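Lip_vut3, C2L (Metagenome, PDB 6NKD) hydrolyses lipid esters as a GDSL-family lipase recovered from the goat rumen metagenome, using a serine nucleophile. Local coordinates at the interface of chains A and B and the interface of chains A and C. Coordinates in Å, arbitrary orientation; residue numbers count along the deposited sequence, not the author numbering. Chains: chain A/B/C, Lip_vut3, C2L.

Contacts 1 and 2 use neighbouring stretches of chain A, and the centres of their C-alpha atoms lie about 13 Å apart. The polypeptide alternates between them: strand 41-47 ends in contact 1, the following loop sends A:Lys48 and A:Leu51 to chain B but A:Ser49, A:Gly50 and A:Glu52 to chain C, and helix 53-59 gives A:Met59 to one and A:Glu55 to the other. Both centres are close to the nucleophile A:Ser11, about 10 Å for contact 1 and 9 Å for contact 2. Assembly in this form would thus border the active site, though the coordinates alone do not establish the tetramer in solution.

Contact 1: the interface of chains A and B. Residues chain A 46-48, 51, 59, 65; chain B 20-21.
At the end of strand 41-47 in this GDSL (SGNH-type) hydrolase, chain A forms an apolar seat for an aromatic side chain from a loop of chain B. B:Phe21 is the plug, burying 103 Å² against its partner. Its CG lies anti to its own carbonyl carbon (chi1 -58°), and the ring enters between two aliphatic groups. CG of B:Leu20, the residue before it, sits over the centre of one face, while CB of A:Phe46 lies over the other, 4.0 Å from the ring centroid. A:Phe46 crosses the plug obliquely and turns an edge to it: the planes are 83° apart, and A:Phe46 CD1 meets B:Phe21 CD1 at 3.7 Å. Behind this, A:Ile65 CG1 covers a face of the A:Phe46 ring and so backs the aromatic pair from helix 63-71. The rim of B:Phe21 is guided by backbone and side chains alike. Its CE1 comes to 3.3 Å from A:Ala47 N on the strand. On the other side CE2 faces the selenium of selenomethionine A:Met59, with SE 3.4 Å away; that chain is bent at chi3 (-32°) and crosses the ring obliquely. A:Leu51 points toward the ring tip to tip, its CD2 lying in the ring plane 3.8 Å from B:Phe21 CE2. A:Ile65 CD1 closes the base, 4.1 Å from B:Phe21 CB. No nitrogen or oxygen pairs across the patch, so fit is by shape and dispersion. The whole interface is two-fold, and the same plug is repeated with the chains exchanged.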
loop_
_atom_site.group_PDB
_atom_site.type_symbol
_atom_site.label_atom_id
_atom_site.label_comp_id
_atom_site.label_asym_id
_atom_site.label_seq_id
_atom_site.Cartn_x
_atom_site.Cartn_y
_atom_site.Cartn_z
ATOM N N PHE A 46 13.370 -7.940 8.583
ATOM C CA PHE A 46 12.215 -8.784 8.882
ATOM C C PHE A 46 11.315 -7.982 9.814
ATOM O O PHE A 46 11.577 -7.905 11.019
ATOM C CB PHE A 46 12.630 -10.106 9.521
ATOM C CG PHE A 46 13.585 -10.916 8.694
ATOM C CD1 PHE A 46 13.141 -11.615 7.583
ATOM C CD2 PHE A 46 14.924 -10.999 9.041
ATOM C CE1 PHE A 46 14.016 -12.367 6.827
ATOM C CE2 PHE A 46 15.804 -11.752 8.291
ATOM C CZ PHE A 46 15.349 -12.437 7.181
ATOM N N ALA A 47 10.262 -7.379 9.268
ATOM C CA ALA A 47 9.391 -6.540 10.078
ATOM C C ALA A 47 8.008 -6.472 9.446
ATOM O O ALA A 47 7.858 -6.594 8.227
ATOM C CB ALA A 47 9.972 -5.132 10.243
ATOM N N LYS A 48 7.005 -6.269 10.295
ATOM C CA LYS A 48 5.617 -6.168 9.866
ATOM C C LYS A 48 4.843 -5.426 10.945
ATOM O O LYS A 48 5.131 -5.564 12.136
ATOM C CB LYS A 48 5.003 -7.552 9.618
ATOM C CG LYS A 48 3.581 -7.536 9.065
ATOM C CD LYS A 48 3.570 -7.504 7.543
ATOM C CE LYS A 48 2.153 -7.405 7.001
ATOM N NZ LYS A 48 1.248 -8.429 7.595
ATOM N N LEU A 51 3.538 -6.762 14.703
ATOM C CA LEU A 51 4.354 -7.912 15.086
ATOM C C LEU A 51 4.790 -7.723 16.532
ATOM O O LEU A 51 5.716 -6.961 16.822
ATOM C CB LEU A 51 5.554 -8.053 14.156
ATOM C CG LEU A 51 5.860 -9.465 13.657
ATOM C CD1 LEU A 51 4.701 -9.992 12.826
ATOM C CD2 LEU A 51 7.151 -9.480 12.855
HETATM N N MSE A 59 10.351 -15.921 15.638
HETATM C CA MSE A 59 10.958 -15.836 14.315
HETATM C C MSE A 59 12.377 -16.382 14.320
HETATM O O MSE A 59 12.844 -16.928 13.322
HETATM C CB MSE A 59 10.984 -14.391 13.815
HETATM C CG MSE A 59 9.634 -13.731 13.672
HETATM SE SE MSE A 59 9.851 -11.938 12.954
HETATM C CE MSE A 59 11.583 -11.508 13.740
ATOM N N ILE A 65 15.687 -16.929 8.844
ATOM C CA ILE A 65 15.943 -15.805 9.737
ATOM C C ILE A 65 17.165 -16.082 10.605
ATOM O O ILE A 65 17.950 -15.175 10.901
ATOM C CB ILE A 65 14.692 -15.501 10.581
ATOM C CG1 ILE A 65 13.504 -15.201 9.665
ATOM C CG2 ILE A 65 14.948 -14.332 11.522
ATOM C CD1 ILE A 65 12.257 -14.758 10.394
ATOM N N LEU B 20 5.112 -15.276 5.092
ATOM C CA LEU B 20 5.758 -14.134 5.727
ATOM C C LEU B 20 7.223 -14.452 5.997
ATOM O O LEU B 20 7.541 -15.455 6.643
ATOM C CB LEU B 20 5.036 -13.768 7.021
ATOM C CG LEU B 20 5.541 -12.516 7.743
ATOM C CD1 LEU B 20 5.574 -11.325 6.796
ATOM C CD2 LEU B 20 4.677 -12.210 8.957
ATOM N N PHE B 21 8.112 -13.601 5.484
ATOM C CA PHE B 21 9.560 -13.651 5.663
ATOM C C PHE B 21 10.213 -14.842 4.975
ATOM O O PHE B 21 11.437 -14.999 5.077
ATOM C CB PHE B 21 9.960 -13.645 7.146
ATOM C CG PHE B 21 9.445 -12.457 7.897
ATOM C CD1 PHE B 21 9.425 -11.205 7.305
ATOM C CD2 PHE B 21 8.962 -12.590 9.187
ATOM C CE1 PHE B 21 8.945 -10.107 7.988
ATOM C CE2 PHE B 21 8.479 -11.495 9.875
ATOM C CZ PHE B 21 8.472 -10.252 9.276
#

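Contact 2: the interface of chains A and C. Residues chain A 49-50, 52, 55, 82, 86; chain C 52, 54, 102, 106, 110.
The oxyanion-hole residues of the SGNH hydrolase fold, A:Gly50 and A:Asn82, lie at this interface and are met by side chains of helices 53-59 and 103-122 of chain C. Packing is close here. C:Ser54, with OG held between its backbone N and carbonyl carbon (chi1 60°), places that hydroxyl 3.0 Å from A:Gly50 N, over the peptide rather than along its N-H, so the contact is close packing and not a clear hydrogen bond; its CB lies 3.7 Å from A:Asn82 CG. The A:Asn82 side chain, CG anti to its backbone N, reaches C:Asn110 tip to tip: C:Asn110 ND2 donates to A:Asn82 OD1 over 2.9 Å, nearly straight at 164° and on an in-plane lone pair. A:Gln86 crosses C:Asn110 at about a right angle, with NE2 over the face of that amide, 3.2 Å from C:Asn110 OD1, which is packing and not a directed bond. Chain C thus touches groups that a substrate would be expected to use.

Toward C:Glu102 the fit is less well defined, and two carboxylates there would probably repel each other if both were charged. A:Glu55 and the poorly ordered C:Glu102 point at each other tip to tip, their carboxylates 35° apart and close enough that like charges would probably favour a raised pKa. A:Glu55 is steadied from its own chain, since A:Glu52 N donates to its OE1 over 2.7 Å in the manner of a helix-capping box, arriving from above the carboxylate plane. An alanine at A:Glu55 would remove that acceptor and would probably loosen the start of helix 53-59. The other oxygen, OE2, stands 3.9 Å above the rim of the C:His106 ring, whose ND1 donates in the ring plane to C:Glu102 O at 2.5 Å, although it meets that carbonyl from well above its plane.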
loop_
_atom_site.group_PDB
_atom_site.type_symbol
_atom_site.label_atom_id
_atom_site.label_comp_id
_atom_site.label_asym_id
_atom_site.label_seq_id
_atom_site.Cartn_x
_atom_site.Cartn_y
_atom_site.Cartn_z
ATOM N N SER A 49 3.866 -4.631 10.519
ATOM C CA SER A 49 3.032 -3.911 11.473
ATOM C C SER A 49 2.243 -4.890 12.334
ATOM O O SER A 49 1.724 -5.897 11.844
ATOM C CB SER A 49 2.084 -2.964 10.738
ATOM O OG SER A 49 2.812 -1.977 10.032
ATOM N N GLY A 50 2.163 -4.596 13.628
ATOM C CA GLY A 50 1.473 -5.468 14.556
ATOM C C GLY A 50 2.233 -6.709 14.957
ATOM O O GLY A 50 1.627 -7.635 15.506
ATOM N N GLU A 52 4.123 -8.418 17.449
ATOM C CA GLU A 52 4.420 -8.269 18.864
ATOM C C GLU A 52 5.704 -9.014 19.227
ATOM O O GLU A 52 6.271 -9.766 18.428
ATOM C CB GLU A 52 3.242 -8.752 19.709
ATOM C CG GLU A 52 1.959 -7.976 19.445
ATOM C CD GLU A 52 0.879 -8.250 20.473
ATOM O OE1 GLU A 52 1.188 -8.864 21.516
ATOM O OE2 GLU A 52 -0.281 -7.847 20.237
ATOM N N GLU A 55 6.101 -12.913 18.894
ATOM C CA GLU A 55 6.301 -13.391 17.531
ATOM C C GLU A 55 7.738 -13.170 17.078
ATOM O O GLU A 55 8.341 -14.051 16.456
ATOM C CB GLU A 55 5.330 -12.691 16.583
ATOM C CG GLU A 55 3.869 -12.960 16.891
ATOM C CD GLU A 55 2.958 -11.881 16.347
ATOM O OE1 GLU A 55 3.432 -10.737 16.186
ATOM O OE2 GLU A 55 1.775 -12.172 16.078
ATOM N N ASN A 82 2.878 -1.312 20.160
ATOM C CA ASN A 82 1.441 -1.493 19.993
ATOM C C ASN A 82 0.770 -1.997 21.265
ATOM O O ASN A 82 -0.439 -1.799 21.434
ATOM C CB ASN A 82 1.164 -2.451 18.834
ATOM C CG ASN A 82 -0.297 -2.481 18.438
ATOM O OD1 ASN A 82 -0.986 -3.482 18.637
ATOM N ND2 ASN A 82 -0.782 -1.379 17.877
ATOM N N GLN A 86 -2.791 -0.724 22.910
ATOM C CA GLN A 86 -3.835 -1.633 23.369
ATOM C C GLN A 86 -4.127 -1.433 24.850
ATOM O O GLN A 86 -5.287 -1.473 25.274
ATOM C CB GLN A 86 -3.433 -3.083 23.096
ATOM C CG GLN A 86 -3.364 -3.454 21.625
ATOM C CD GLN A 86 -2.942 -4.896 21.416
ATOM O OE1 GLN A 86 -2.626 -5.605 22.371
ATOM N NE2 GLN A 86 -2.936 -5.337 20.164
ATOM N N GLU C 52 -2.944 -4.021 8.293
ATOM C CA GLU C 52 -2.982 -4.658 9.598
ATOM C C GLU C 52 -4.012 -3.991 10.505
ATOM O O GLU C 52 -4.399 -2.835 10.311
ATOM C CB GLU C 52 -1.604 -4.614 10.256
ATOM C CG GLU C 52 -0.629 -5.644 9.719
ATOM C CD GLU C 52 -1.030 -7.065 10.074
ATOM O OE1 GLU C 52 -0.815 -7.970 9.240
ATOM O OE2 GLU C 52 -1.562 -7.275 11.185
ATOM N N SER C 54 -3.439 -3.441 13.741
ATOM C CA SER C 54 -2.707 -2.481 14.559
ATOM C C SER C 54 -2.587 -1.136 13.858
ATOM O O SER C 54 -2.551 -0.091 14.518
ATOM C CB SER C 54 -1.323 -3.029 14.902
ATOM O OG SER C 54 -0.580 -3.279 13.725
ATOM N N GLU C 102 -0.134 -15.213 15.419
ATOM C CA GLU C 102 -1.005 -14.949 16.557
ATOM C C GLU C 102 -2.232 -14.183 16.097
ATOM O O GLU C 102 -2.636 -13.192 16.713
ATOM C CB GLU C 102 -0.270 -14.196 17.666
ATOM C CG GLU C 102 0.839 -15.011 18.317
ATOM C CD GLU C 102 1.685 -14.194 19.273
ATOM O OE1 GLU C 102 1.500 -12.960 19.327
ATOM O OE2 GLU C 102 2.540 -14.788 19.964
ATOM N N HIS C 106 -3.354 -11.607 18.551
ATOM C CA HIS C 106 -2.958 -10.218 18.349
ATOM C C HIS C 106 -3.962 -9.405 17.542
ATOM O O HIS C 106 -4.046 -8.188 17.733
ATOM C CB HIS C 106 -1.581 -10.153 17.675
ATOM C CG HIS C 106 -1.633 -10.059 16.182
ATOM N ND1 HIS C 106 -2.007 -11.115 15.381
ATOM C CD2 HIS C 106 -1.348 -9.033 15.345
ATOM C CE1 HIS C 106 -1.958 -10.743 14.113
ATOM N NE2 HIS C 106 -1.560 -9.485 14.064
ATOM N N ASN C 110 -6.424 -6.116 19.068
ATOM C CA ASN C 110 -6.476 -4.853 18.339
ATOM C C ASN C 110 -7.909 -4.468 17.996
ATOM O O ASN C 110 -8.217 -3.277 17.873
ATOM C CB ASN C 110 -5.631 -4.937 17.066
ATOM C CG ASN C 110 -4.151 -4.727 17.327
ATOM O OD1 ASN C 110 -3.326 -5.586 17.014
ATOM N ND2 ASN C 110 -3.806 -3.575 17.893
#